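Local coordinates for protein putative lipase/esterase (Lactobacillus plantarum WCFS1, PDB 3BXP) that is a putative carboxylesterase or lipase of the alpha/beta-hydrolase clan that probably hydrolyses carboxylic ester bonds, at residues T19-D24 and T68-Y73; G146-I151 and A190-F195; V157-A162 and L180-R185; Q198-E203 and Y226-S231. One frame throughout, in Å; residues are numbered along the deposited sequence.

Interaction 1 of 4, residues T19-D24 and T68-Y73; sequences TAYWLD and TVVLNY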
loop_
_atom_site.group_PDB
_atom_site.type_symbol
_atom_site.label_atom_id
_atom_site.label_comp_id
_atom_site.label_asym_id
_atom_site.label_seq_id
_atom_site.Cartn_x
_atom_site.Cartn_y
_atom_site.Cartn_z
ATOM N N THR B 19 -7.679 -24.774 -16.428
ATOM C CA THR B 19 -8.001 -25.834 -15.454
ATOM C C THR B 19 -8.969 -25.238 -14.451
ATOM O O THR B 19 -8.683 -24.208 -13.815
ATOM C CB THR B 19 -6.744 -26.339 -14.734
ATOM O OG1 THR B 19 -5.856 -26.902 -15.701
ATOM C CG2 THR B 19 -7.067 -27.419 -13.679
ATOM N N ALA B 20 -10.094 -25.918 -14.266
ATOM C CA ALA B 20 -11.054 -25.547 -13.227
ATOM C C ALA B 20 -10.934 -26.446 -12.018
ATOM O O ALA B 20 -10.767 -27.653 -12.110
ATOM C CB ALA B 20 -12.486 -25.587 -13.739
ATOM N N TYR B 21 -10.960 -25.792 -10.887
ATOM C CA TYR B 21 -10.958 -26.493 -9.603
ATOM C C TYR B 21 -12.263 -26.160 -8.897
ATOM O O TYR B 21 -12.434 -25.064 -8.350
ATOM C CB TYR B 21 -9.786 -26.023 -8.778
ATOM C CG TYR B 21 -8.449 -26.223 -9.431
ATOM C CD1 TYR B 21 -7.777 -27.436 -9.330
ATOM C CD2 TYR B 21 -7.871 -25.209 -10.156
ATOM C CE1 TYR B 21 -6.537 -27.601 -9.918
ATOM C CE2 TYR B 21 -6.610 -25.375 -10.747
ATOM C CZ TYR B 21 -5.966 -26.576 -10.605
ATOM O OH TYR B 21 -4.733 -26.721 -11.188
ATOM N N TRP B 22 -13.180 -27.124 -8.968
ATOM C CA TRP B 22 -14.524 -26.967 -8.461
ATOM C C TRP B 22 -14.588 -27.440 -7.045
ATOM O O TRP B 22 -14.390 -28.614 -6.759
ATOM C CB TRP B 22 -15.534 -27.729 -9.336
ATOM C CG TRP B 22 -15.548 -27.410 -10.747
ATOM C CD1 TRP B 22 -15.283 -28.276 -11.796
ATOM C CD2 TRP B 22 -15.870 -26.137 -11.367
ATOM N NE1 TRP B 22 -15.420 -27.623 -12.990
ATOM C CE2 TRP B 22 -15.751 -26.312 -12.767
ATOM C CE3 TRP B 22 -16.225 -24.879 -10.876
ATOM C CZ2 TRP B 22 -16.007 -25.278 -13.674
ATOM C CZ3 TRP B 22 -16.440 -23.844 -11.777
ATOM C CH2 TRP B 22 -16.368 -24.060 -13.163
ATOM N N LEU B 23 -14.851 -26.511 -6.147
ATOM C CA LEU B 23 -15.048 -26.887 -4.730
ATOM C C LEU B 23 -16.309 -27.718 -4.549
ATOM O O LEU B 23 -17.367 -27.351 -5.039
ATOM C CB LEU B 23 -15.086 -25.613 -3.869
ATOM C CG LEU B 23 -14.987 -25.743 -2.355
ATOM C CD1 LEU B 23 -13.735 -26.476 -1.962
ATOM C CD2 LEU B 23 -15.030 -24.328 -1.749
ATOM N N ASP B 24 -16.192 -28.842 -3.843
ATOM C CA ASP B 24 -17.361 -29.635 -3.463
ATOM C C ASP B 24 -18.297 -28.903 -2.500
ATOM O O ASP B 24 -17.874 -28.049 -1.645
ATOM C CB ASP B 24 -16.980 -30.955 -2.762
ATOM C CG ASP B 24 -16.293 -31.949 -3.683
ATOM O OD1 ASP B 24 -16.396 -31.801 -4.905
ATOM O OD2 ASP B 24 -15.684 -32.904 -3.154
ATOM N N THR B 68 -11.680 -22.028 -8.069
ATOM C CA THR B 68 -10.666 -21.322 -8.837
ATOM C C THR B 68 -10.540 -21.885 -10.213
ATOM O O THR B 68 -10.730 -23.065 -10.439
ATOM C CB THR B 68 -9.321 -21.291 -8.114
ATOM O OG1 THR B 68 -8.760 -22.605 -8.037
ATOM C CG2 THR B 68 -9.495 -20.693 -6.727
ATOM N N VAL B 69 -10.218 -21.004 -11.159
ATOM C CA VAL B 69 -9.935 -21.425 -12.561
ATOM C C VAL B 69 -8.628 -20.765 -12.933
ATOM O O VAL B 69 -8.456 -19.566 -12.695
ATOM C CB VAL B 69 -11.052 -20.982 -13.563
ATOM C CG1 VAL B 69 -10.637 -21.183 -15.089
ATOM C CG2 VAL B 69 -12.415 -21.710 -13.274
ATOM N N VAL B 70 -7.700 -21.530 -13.497
ATOM C CA VAL B 70 -6.456 -20.954 -14.020
ATOM C C VAL B 70 -6.565 -20.853 -15.511
ATOM O O VAL B 70 -6.948 -21.823 -16.155
ATOM C CB VAL B 70 -5.224 -21.806 -13.594
ATOM C CG1 VAL B 70 -3.941 -21.200 -14.221
ATOM C CG2 VAL B 70 -5.124 -21.878 -12.022
ATOM N N LEU B 71 -6.307 -19.640 -16.020
ATOM C CA LEU B 71 -6.452 -19.241 -17.422
ATOM C C LEU B 71 -5.071 -19.040 -18.024
ATOM O O LEU B 71 -4.373 -18.115 -17.672
ATOM C CB LEU B 71 -7.262 -17.962 -17.548
ATOM C CG LEU B 71 -7.129 -17.329 -18.969
ATOM C CD1 LEU B 71 -7.522 -18.241 -20.127
ATOM C CD2 LEU B 71 -7.926 -16.001 -18.919
ATOM N N ASN B 72 -4.660 -19.966 -18.883
ATOM C CA ASN B 72 -3.405 -19.866 -19.580
ATOM C C ASN B 72 -3.556 -19.041 -20.853
ATOM O O ASN B 72 -3.732 -19.568 -21.889
ATOM C CB ASN B 72 -2.895 -21.275 -19.881
ATOM C CG ASN B 72 -2.085 -21.911 -18.721
ATOM O OD1 ASN B 72 -1.933 -21.368 -17.624
ATOM N ND2 ASN B 72 -1.508 -23.065 -19.013
ATOM N N TYR B 73 -3.513 -17.737 -20.698
ATOM C CA TYR B 73 -3.837 -16.757 -21.757
ATOM C C TYR B 73 -2.734 -16.766 -22.831
ATOM O O TYR B 73 -1.606 -17.237 -22.632
ATOM C CB TYR B 73 -4.067 -15.360 -21.128
ATOM C CG TYR B 73 -2.861 -14.973 -20.325
ATOM C CD1 TYR B 73 -1.735 -14.487 -20.963
ATOM C CD2 TYR B 73 -2.810 -15.151 -18.933
ATOM C CE1 TYR B 73 -0.560 -14.174 -20.261
ATOM C CE2 TYR B 73 -1.630 -14.863 -18.215
ATOM C CZ TYR B 73 -0.515 -14.388 -18.880
ATOM O OH TYR B 73 0.653 -14.140 -18.170
#
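Y21 holds CG anti to its own carbonyl carbon (chi1 -58°), while T68 puts OG1 in the crowded position between its backbone N and carbonyl carbon (chi1 67°). These torsions bring Y21 and T68 together obliquely, Y21 CD2 3.5 Å from T68 OG1, and this buried hydroxyl has no hydrogen-bonding partner in the model. Farther out on the same ring V70 comes in at the edge, near the ring plane, its CG2 4.0 Å from Y21 CE2. The backbones run antiparallel. T19 with V70 and Y21 with T68 are hydrogen-bonded pairs; the shortest of their four bonds is Y21 N to T68 O, 2.8 Å. Between them A20 and V69 form a non-hydrogen-bonded pair whose side chains point to the other face, with A20 CB 3.9 Å from V69 CG2. The same methyl lies 3.3 Å above the W22 ring plane, offset toward the rim. M62 of helix 54-63 packs on Y21 and T68, I97 of helix 85-99 on V69, so helices cover both faces, and T19 OG1 bonds to Q6 of edge strand 2-9. An antiparallel strand such as 16-23 joined to an otherwise parallel sheet is characteristic of the alpha/beta-hydrolase fold.

Interaction 2 of 4, residues G146-I151 and A190-F195; sequences GQHAAI and ASKPAF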
loop_
_atom_site.group_PDB
_atom_site.type_symbol
_atom_site.label_atom_id
_atom_site.label_comp_id
_atom_site.label_asym_id
_atom_site.label_seq_id
_atom_site.Cartn_x
_atom_site.Cartn_y
_atom_site.Cartn_z
ATOM N N GLY B 146 -21.291 -12.550 -18.657
ATOM C CA GLY B 146 -20.746 -12.597 -17.320
ATOM C C GLY B 146 -19.857 -11.405 -17.123
ATOM O O GLY B 146 -19.341 -10.826 -18.096
ATOM N N GLN B 147 -19.711 -10.998 -15.876
ATOM C CA GLN B 147 -18.781 -9.922 -15.530
ATOM C C GLN B 147 -18.180 -10.128 -14.153
ATOM O O GLN B 147 -18.748 -10.708 -13.285
ATOM C CB GLN B 147 -19.412 -8.543 -15.650
ATOM C CG GLN B 147 -20.729 -8.367 -14.915
ATOM C CD GLN B 147 -21.390 -7.032 -15.263
ATOM O OE1 GLN B 147 -21.784 -6.793 -16.411
ATOM N NE2 GLN B 147 -21.479 -6.150 -14.277
ATOM N N HIS B 148 -16.967 -9.647 -14.016
ATOM C CA HIS B 148 -16.268 -9.699 -12.752
ATOM C C HIS B 148 -16.721 -8.579 -11.850
ATOM O O HIS B 148 -17.270 -7.554 -12.282
ATOM C CB HIS B 148 -14.757 -9.712 -12.982
ATOM C CG HIS B 148 -14.221 -8.436 -13.514
ATOM N ND1 HIS B 148 -14.456 -8.000 -14.799
ATOM C CD2 HIS B 148 -13.428 -7.501 -12.933
ATOM C CE1 HIS B 148 -13.871 -6.821 -14.964
ATOM N NE2 HIS B 148 -13.217 -6.513 -13.852
ATOM N N ALA B 149 -16.548 -8.839 -10.570
ATOM C CA ALA B 149 -16.968 -7.936 -9.501
ATOM C C ALA B 149 -15.786 -7.162 -8.915
ATOM O O ALA B 149 -15.962 -6.129 -8.274
ATOM C CB ALA B 149 -17.559 -8.802 -8.432
ATOM N N ALA B 150 -14.603 -7.734 -9.080
ATOM C CA ALA B 150 -13.348 -7.192 -8.466
ATOM C C ALA B 150 -12.134 -7.879 -9.030
ATOM O O ALA B 150 -12.227 -8.926 -9.669
ATOM C CB ALA B 150 -13.340 -7.363 -6.942
ATOM N N ILE B 151 -10.978 -7.309 -8.725
ATOM C CA ILE B 151 -9.706 -7.874 -9.187
ATOM C C ILE B 151 -8.721 -7.854 -8.030
ATOM O O ILE B 151 -8.858 -7.075 -7.079
ATOM C CB ILE B 151 -9.091 -7.127 -10.482
ATOM C CG1 ILE B 151 -8.484 -5.746 -10.165
ATOM C CG2 ILE B 151 -10.143 -7.059 -11.599
ATOM C CD1 ILE B 151 -7.741 -5.080 -11.349
ATOM N N ALA B 190 -15.792 3.402 -13.670
ATOM C CA ALA B 190 -16.492 2.127 -13.938
ATOM C C ALA B 190 -15.630 0.886 -13.644
ATOM O O ALA B 190 -16.131 -0.241 -13.631
ATOM C CB ALA B 190 -16.975 2.080 -15.402
ATOM N N SER B 191 -14.324 1.087 -13.483
ATOM C CA SER B 191 -13.401 -0.020 -13.222
ATOM C C SER B 191 -13.859 -0.707 -11.925
ATOM O O SER B 191 -14.296 -0.022 -10.998
ATOM C CB SER B 191 -11.953 0.459 -13.074
ATOM O OG SER B 191 -11.444 0.928 -14.314
ATOM N N LYS B 192 -13.766 -2.034 -11.837
ATOM C CA LYS B 192 -14.199 -2.725 -10.594
ATOM C C LYS B 192 -13.105 -2.556 -9.540
ATOM O O LYS B 192 -11.942 -2.303 -9.855
ATOM C CB LYS B 192 -14.429 -4.214 -10.810
ATOM C CG LYS B 192 -15.423 -4.579 -11.879
ATOM C CD LYS B 192 -16.786 -3.952 -11.626
ATOM C CE LYS B 192 -17.728 -4.245 -12.824
ATOM N NZ LYS B 192 -19.133 -3.809 -12.574
ATOM N N PRO B 193 -13.467 -2.691 -8.262
ATOM C CA PRO B 193 -12.510 -2.548 -7.177
ATOM C C PRO B 193 -11.301 -3.502 -7.294
ATOM O O PRO B 193 -11.397 -4.638 -7.770
ATOM C CB PRO B 193 -13.355 -2.891 -5.937
ATOM C CG PRO B 193 -14.689 -2.465 -6.313
ATOM C CD PRO B 193 -14.819 -2.906 -7.752
ATOM N N ALA B 194 -10.191 -3.031 -6.749
ATOM C CA ALA B 194 -8.973 -3.790 -6.814
ATOM C C ALA B 194 -8.198 -3.830 -5.490
ATOM O O ALA B 194 -8.099 -2.866 -4.769
ATOM C CB ALA B 194 -8.068 -3.241 -7.949
ATOM N N PHE B 195 -7.664 -4.995 -5.226
ATOM C CA PHE B 195 -6.638 -5.200 -4.212
ATOM C C PHE B 195 -5.351 -5.429 -4.940
ATOM O O PHE B 195 -5.180 -6.384 -5.707
ATOM C CB PHE B 195 -7.027 -6.420 -3.337
ATOM C CG PHE B 195 -6.035 -6.762 -2.227
ATOM C CD1 PHE B 195 -4.893 -7.510 -2.462
ATOM C CD2 PHE B 195 -6.291 -6.377 -0.925
ATOM C CE1 PHE B 195 -4.024 -7.793 -1.462
ATOM C CE2 PHE B 195 -5.405 -6.668 0.071
ATOM C CZ PHE B 195 -4.254 -7.385 -0.200
#
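The carbonyl oxygen of P193 accepts the backbone N-H of I151 at 2.9 Å (I151 N to P193 O), and the CA of A150 adds a C-H contact to the same oxygen. Two residues after P193, F195 N returns a bond to I151 O at 3.0 Å, which sets I151 beside A194 in parallel register. Their side chains share a face and pack tightly, I151 CG1 only 3.4 Å from A194 CB. Just ahead of this pairing K192 carries the contact. The bend at chi2 (-57°) lays CD beside H148 O; the chain runs by two carbonyl oxygens, CB 3.5 Å from A149 O and CE 3.4 Å from H148 O. On the way CG meets the H148 ring obliquely, 3.5 Å from NE2, an atom hydrogen-bonded to N127. An alanine here would probably leave the H148 ring and carbonyl without the aliphatic cover that CG and CE give them. The pair joins the two strands of a beta-alpha-beta unit, flanked by strands 110-116 and 224-229. Helices 118-129 and 208-219 pack on I151, and the latter on A194 too, while helix 258-269 covers A150, P193 and F195.

Interaction 3 of 4, residues V157-A162 and L180-R185; sequences VIDLTA and LWAAQR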
loop_
_atom_site.group_PDB
_atom_site.type_symbol
_atom_site.label_atom_id
_atom_site.label_comp_id
_atom_site.label_asym_id
_atom_site.label_seq_id
_atom_site.Cartn_x
_atom_site.Cartn_y
_atom_site.Cartn_z
ATOM N N VAL B 157 2.486 -6.460 -13.929
ATOM C CA VAL B 157 2.899 -5.596 -15.039
ATOM C C VAL B 157 1.705 -4.735 -15.402
ATOM O O VAL B 157 0.582 -5.247 -15.582
ATOM C CB VAL B 157 3.401 -6.399 -16.237
ATOM C CG1 VAL B 157 3.654 -5.490 -17.457
ATOM C CG2 VAL B 157 4.652 -7.266 -15.869
ATOM N N ILE B 158 1.914 -3.425 -15.536
ATOM C CA ILE B 158 0.818 -2.503 -15.743
ATOM C C ILE B 158 1.063 -1.641 -16.968
ATOM O O ILE B 158 0.133 -1.349 -17.747
ATOM C CB ILE B 158 0.652 -1.573 -14.511
ATOM C CG1 ILE B 158 0.128 -2.400 -13.308
ATOM C CG2 ILE B 158 -0.222 -0.340 -14.798
ATOM C CD1 ILE B 158 -1.328 -3.078 -13.530
ATOM N N ASP B 159 2.299 -1.186 -17.105
ATOM C CA ASP B 159 2.670 -0.257 -18.210
ATOM C C ASP B 159 3.886 -0.786 -18.942
ATOM O O ASP B 159 4.994 -0.905 -18.368
ATOM C CB ASP B 159 2.832 1.150 -17.644
ATOM C CG ASP B 159 3.172 2.203 -18.691
ATOM O OD1 ASP B 159 3.592 1.872 -19.818
ATOM O OD2 ASP B 159 3.062 3.415 -18.332
ATOM N N LEU B 160 3.658 -1.180 -20.200
ATOM C CA LEU B 160 4.665 -1.853 -21.014
ATOM C C LEU B 160 5.783 -0.929 -21.457
ATOM O O LEU B 160 6.702 -1.365 -22.145
ATOM C CB LEU B 160 4.029 -2.560 -22.241
ATOM C CG LEU B 160 2.983 -3.627 -21.926
ATOM C CD1 LEU B 160 2.498 -4.293 -23.230
ATOM C CD2 LEU B 160 3.542 -4.672 -20.981
ATOM N N THR B 161 5.703 0.334 -21.027
ATOM C CA THR B 161 6.767 1.297 -21.252
ATOM C C THR B 161 7.569 1.573 -19.985
ATOM O O THR B 161 8.533 2.312 -20.018
ATOM C CB THR B 161 6.249 2.646 -21.762
ATOM O OG1 THR B 161 5.572 3.339 -20.698
ATOM C CG2 THR B 161 5.315 2.495 -23.012
ATOM N N ALA B 162 7.191 0.953 -18.878
ATOM C CA ALA B 162 7.741 1.299 -17.556
ATOM C C ALA B 162 8.948 0.437 -17.092
ATOM O O ALA B 162 9.318 0.436 -15.908
ATOM C CB ALA B 162 6.617 1.282 -16.498
ATOM N N LEU B 180 -3.278 -0.382 -25.430
ATOM C CA LEU B 180 -3.274 -1.439 -24.410
ATOM C C LEU B 180 -1.951 -1.469 -23.710
ATOM O O LEU B 180 -1.712 -2.358 -22.900
ATOM C CB LEU B 180 -3.547 -2.795 -25.041
ATOM C CG LEU B 180 -4.923 -2.922 -25.668
ATOM C CD1 LEU B 180 -5.071 -4.241 -26.456
ATOM C CD2 LEU B 180 -5.983 -2.713 -24.614
ATOM N N TRP B 181 -1.059 -0.522 -24.033
ATOM C CA TRP B 181 0.261 -0.537 -23.364
ATOM C C TRP B 181 0.201 -0.257 -21.874
ATOM O O TRP B 181 0.872 -0.934 -21.077
ATOM C CB TRP B 181 1.232 0.417 -24.055
ATOM C CG TRP B 181 1.707 -0.124 -25.321
ATOM C CD1 TRP B 181 1.534 -1.390 -25.802
ATOM C CD2 TRP B 181 2.448 0.592 -26.325
ATOM N NE1 TRP B 181 2.129 -1.508 -27.060
ATOM C CE2 TRP B 181 2.699 -0.304 -27.383
ATOM C CE3 TRP B 181 2.919 1.910 -26.423
ATOM C CZ2 TRP B 181 3.403 0.074 -28.523
ATOM C CZ3 TRP B 181 3.612 2.281 -27.557
ATOM C CH2 TRP B 181 3.849 1.365 -28.589
ATOM N N ALA B 182 -0.567 0.765 -21.528
ATOM C CA ALA B 182 -0.628 1.336 -20.183
ATOM C C ALA B 182 -2.003 1.164 -19.586
ATOM O O ALA B 182 -2.925 1.954 -19.834
ATOM C CB ALA B 182 -0.225 2.806 -20.217
ATOM N N ALA B 183 -2.158 0.111 -18.782
ATOM C CA ALA B 183 -3.438 -0.249 -18.221
ATOM C C ALA B 183 -4.012 0.831 -17.307
ATOM O O ALA B 183 -5.192 0.963 -17.157
ATOM C CB ALA B 183 -3.354 -1.576 -17.451
ATOM N N GLN B 184 -3.164 1.606 -16.661
ATOM C CA GLN B 184 -3.671 2.628 -15.757
ATOM C C GLN B 184 -4.422 3.713 -16.548
ATOM O O GLN B 184 -5.278 4.430 -16.019
ATOM C CB GLN B 184 -2.529 3.220 -14.943
ATOM C CG GLN B 184 -1.574 4.184 -15.631
ATOM C CD GLN B 184 -0.482 3.548 -16.510
ATOM O OE1 GLN B 184 -0.566 2.355 -16.851
ATOM N NE2 GLN B 184 0.560 4.331 -16.852
ATOM N N ARG B 185 -4.060 3.854 -17.816
ATOM C CA ARG B 185 -4.674 4.867 -18.658
ATOM C C ARG B 185 -6.100 4.495 -19.074
ATOM O O ARG B 185 -6.842 5.332 -19.630
ATOM C CB ARG B 185 -3.842 5.182 -19.891
ATOM C CG ARG B 185 -2.518 5.849 -19.583
ATOM C CD ARG B 185 -1.798 6.194 -20.889
ATOM N NE ARG B 185 -0.516 6.860 -20.670
ATOM C CZ ARG B 185 -0.408 8.097 -20.212
ATOM N NH1 ARG B 185 -1.511 8.768 -19.907
ATOM N NH2 ARG B 185 0.785 8.656 -20.042
HETATM O O HOH W 1 2.606 5.304 -20.589
#
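D159 meets Q184 and A182 with its side chain, CG anti to the backbone N (chi1 -178°). Its CB lies 3.7 Å from Q184 OE1, and CG rests 3.8 Å from the methyl CB of A182. OD1 turns back to its own segment, where T161 grips it twice from the same face of the carboxylate, OG1 donating at 2.6 Å and the backbone N at 2.9 Å. OD2 accepts Q184 NE2 at 3.0 Å from 37° above the carboxylate plane. It lies nearly in the plane of the Q184 amide, and the carboxylate and amide planes are 43° apart. The same oxygen takes a water and a salt bridge from K212 of helix 208-219, a cluster that would favour the ionised acid. An alanine here would probably leave K212 without its buried counter-charge, Q184 without its acceptor and the T161 hydroxyl free to turn. Backbone bonds bracket this residue: A183 N to I158 O, 2.9 Å, and L160 N to W181 O, also 2.9 Å. Beyond them the L160 and W181 side chains cross at about a right angle, while R171 makes a cation-pi contact with the indole. OD1 closes an Asx turn at the start of the type I turn D159 to A162, while OD2 and the two backbone bonds tie together the loops before and after helix 168-174, in the connection between strands 150-154 and 194-199.

Interaction 4 of 4, residues Q198-E203 and Y226-S231; sequences QTATDE and YHLFGS. With PGR (R-1,2-propanediol), chain D.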
loop_
_atom_site.group_PDB
_atom_site.type_symbol
_atom_site.label_atom_id
_atom_site.label_comp_id
_atom_site.label_asym_id
_atom_site.label_seq_id
_atom_site.Cartn_x
_atom_site.Cartn_y
_atom_site.Cartn_z
ATOM N N GLN B 198 2.476 -5.660 -3.851
ATOM C CA GLN B 198 3.772 -5.932 -4.453
ATOM C C GLN B 198 4.819 -5.834 -3.392
ATOM O O GLN B 198 4.561 -5.360 -2.312
ATOM C CB GLN B 198 4.054 -4.943 -5.584
ATOM C CG GLN B 198 5.347 -5.200 -6.371
ATOM C CD GLN B 198 5.353 -4.525 -7.737
ATOM O OE1 GLN B 198 4.608 -3.572 -7.978
ATOM N NE2 GLN B 198 6.238 -4.973 -8.612
ATOM N N THR B 199 6.034 -6.255 -3.694
ATOM C CA THR B 199 7.133 -5.954 -2.754
ATOM C C THR B 199 7.958 -4.792 -3.207
ATOM O O THR B 199 8.130 -4.562 -4.390
ATOM C CB THR B 199 8.050 -7.146 -2.490
ATOM O OG1 THR B 199 8.789 -7.467 -3.681
ATOM C CG2 THR B 199 7.244 -8.349 -2.029
ATOM N N ALA B 200 8.445 -4.034 -2.227
ATOM C CA ALA B 200 9.116 -2.765 -2.512
ATOM C C ALA B 200 10.418 -3.013 -3.272
ATOM O O ALA B 200 10.869 -2.164 -4.059
ATOM C CB ALA B 200 9.398 -1.995 -1.201
ATOM N N THR B 201 10.973 -4.192 -3.018
ATOM C CA THR B 201 12.322 -4.584 -3.438
ATOM C C THR B 201 12.320 -5.443 -4.714
ATOM O O THR B 201 13.359 -5.960 -5.115
ATOM C CB THR B 201 13.044 -5.434 -2.336
ATOM O OG1 THR B 201 12.306 -6.648 -2.085
ATOM C CG2 THR B 201 13.217 -4.662 -1.040
ATOM N N ASP B 202 11.142 -5.613 -5.301
ATOM C CA ASP B 202 10.948 -6.391 -6.547
ATOM C C ASP B 202 11.933 -6.026 -7.672
ATOM O O ASP B 202 11.976 -4.910 -8.165
ATOM C CB ASP B 202 9.487 -6.214 -7.042
ATOM C CG ASP B 202 9.015 -7.365 -7.926
ATOM O OD1 ASP B 202 9.856 -7.897 -8.669
ATOM O OD2 ASP B 202 7.785 -7.690 -7.932
ATOM N N GLU B 203 12.706 -7.011 -8.095
ATOM C CA GLU B 203 13.741 -6.755 -9.080
ATOM C C GLU B 203 13.350 -7.362 -10.432
ATOM O O GLU B 203 14.124 -7.306 -11.393
ATOM C CB GLU B 203 15.079 -7.320 -8.577
ATOM N N TYR B 226 -3.985 -1.176 -1.430
ATOM C CA TYR B 226 -2.646 -1.336 -1.954
ATOM C C TYR B 226 -1.656 -1.574 -0.827
ATOM O O TYR B 226 -1.612 -0.799 0.166
ATOM C CB TYR B 226 -2.231 -0.065 -2.704
ATOM C CG TYR B 226 -0.827 -0.038 -3.289
ATOM C CD1 TYR B 226 -0.332 -1.104 -3.975
ATOM C CD2 TYR B 226 -0.037 1.112 -3.227
ATOM C CE1 TYR B 226 0.934 -1.076 -4.561
ATOM C CE2 TYR B 226 1.213 1.155 -3.837
ATOM C CZ TYR B 226 1.681 0.067 -4.501
ATOM O OH TYR B 226 2.918 0.108 -5.102
ATOM N N HIS B 227 -0.948 -2.685 -0.972
ATOM C CA HIS B 227 0.061 -3.096 0.005
ATOM C C HIS B 227 1.362 -3.316 -0.639
ATOM O O HIS B 227 1.553 -4.310 -1.337
ATOM C CB HIS B 227 -0.404 -4.353 0.754
ATOM C CG HIS B 227 -1.660 -4.143 1.521
ATOM N ND1 HIS B 227 -1.685 -3.605 2.789
ATOM C CD2 HIS B 227 -2.951 -4.348 1.179
ATOM C CE1 HIS B 227 -2.941 -3.517 3.202
ATOM N NE2 HIS B 227 -3.730 -3.950 2.241
ATOM N N LEU B 228 2.267 -2.367 -0.403
ATOM C CA LEU B 228 3.645 -2.493 -0.829
ATOM C C LEU B 228 4.537 -2.903 0.359
ATOM O O LEU B 228 4.834 -2.119 1.257
ATOM C CB LEU B 228 4.097 -1.160 -1.428
ATOM C CG LEU B 228 5.473 -1.137 -2.092
ATOM C CD1 LEU B 228 5.411 -1.908 -3.416
ATOM C CD2 LEU B 228 5.809 0.321 -2.319
ATOM N N PHE B 229 4.876 -4.183 0.398
ATOM C CA PHE B 229 5.545 -4.750 1.555
ATOM C C PHE B 229 6.997 -4.325 1.554
ATOM O O PHE B 229 7.630 -4.231 0.500
ATOM C CB PHE B 229 5.464 -6.295 1.562
ATOM C CG PHE B 229 4.082 -6.816 1.718
ATOM C CD1 PHE B 229 3.526 -6.954 2.980
ATOM C CD2 PHE B 229 3.307 -7.144 0.616
ATOM C CE1 PHE B 229 2.268 -7.400 3.114
ATOM C CE2 PHE B 229 2.003 -7.620 0.795
ATOM C CZ PHE B 229 1.504 -7.713 2.035
ATOM N N GLY B 230 7.497 -4.060 2.748
ATOM C CA GLY B 230 8.860 -3.580 2.920
ATOM C C GLY B 230 9.896 -4.592 2.484
ATOM O O GLY B 230 10.858 -4.257 1.774
ATOM N N SER B 231 9.669 -5.822 2.925
ATOM C CA SER B 231 10.605 -6.935 2.708
ATOM C C SER B 231 10.153 -7.875 1.578
ATOM O O SER B 231 8.968 -8.120 1.391
ATOM C CB SER B 231 10.727 -7.757 3.991
ATOM O OG SER B 231 11.489 -8.909 3.714
HETATM C C1 PGR D . 6.912 -5.473 6.505
HETATM C C2 PGR D . 5.485 -5.206 5.998
HETATM C C3 PGR D . 4.574 -4.786 7.125
HETATM O O1 PGR D . 7.834 -5.253 5.434
HETATM O O2 PGR D . 5.428 -4.232 4.939
#
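Q198 opens the contact against H227 and F229, where strands 194-199 and 224-229, linked through helix 208-219 as a beta-alpha-beta unit, run parallel at the edge of the alpha/beta-hydrolase sheet. Its N donates to H227 O at 3.0 Å and its O accepts F229 N, also at 3.0 Å. With CG anti to the backbone N (chi1 -175°), the Q198 chain extends until NE2 bonds D202 OD2 at 3.2 Å, while OE1 pairs with S210 of the helix. T199 points to the other face, its methyl CG2 3.8 Å from S231 O. A200 ends the strand pairing: its N reaches F229 O at 2.9 Å, and its CB packs against L228 CG, 4.1 Å away. T201 touches G230 O with CG2, in the type I turn from T199 to D202. Along the far side of 226-228 an antiparallel strand of the second subunit continues the sheet, and H227 ND1 bonds H227 ND1 of that subunit. Past the strand end sits a propanediol, probably from the crystallisation liquor, held also by H227 and E269 of the second subunit. G230 N donates to its O2 at 3.0 Å, and S231 N to its O1 at 3.2 Å.

Interactions 1, 2 and 4 are pairings within one sheet, from its antiparallel side to the edge that meets the second subunit; the centres of 1 and 2 lie about 18 Å apart, those of 2 and 4 about 23 Å. Interactions 2 and 4 share strand 194-199 and touch where F195 CE2 comes 3.6 Å from H227 CD2. Interaction 3 stands off the sheet, its nearest atoms about 7 Å from those of both 2 and 4, within the connection that joins the strands of interaction 2. Its V157 is backbone-bonded to S117 of a GxSxG sequence, consistent with a nucleophile elbow, and I151 of interaction 2 lies near that turn.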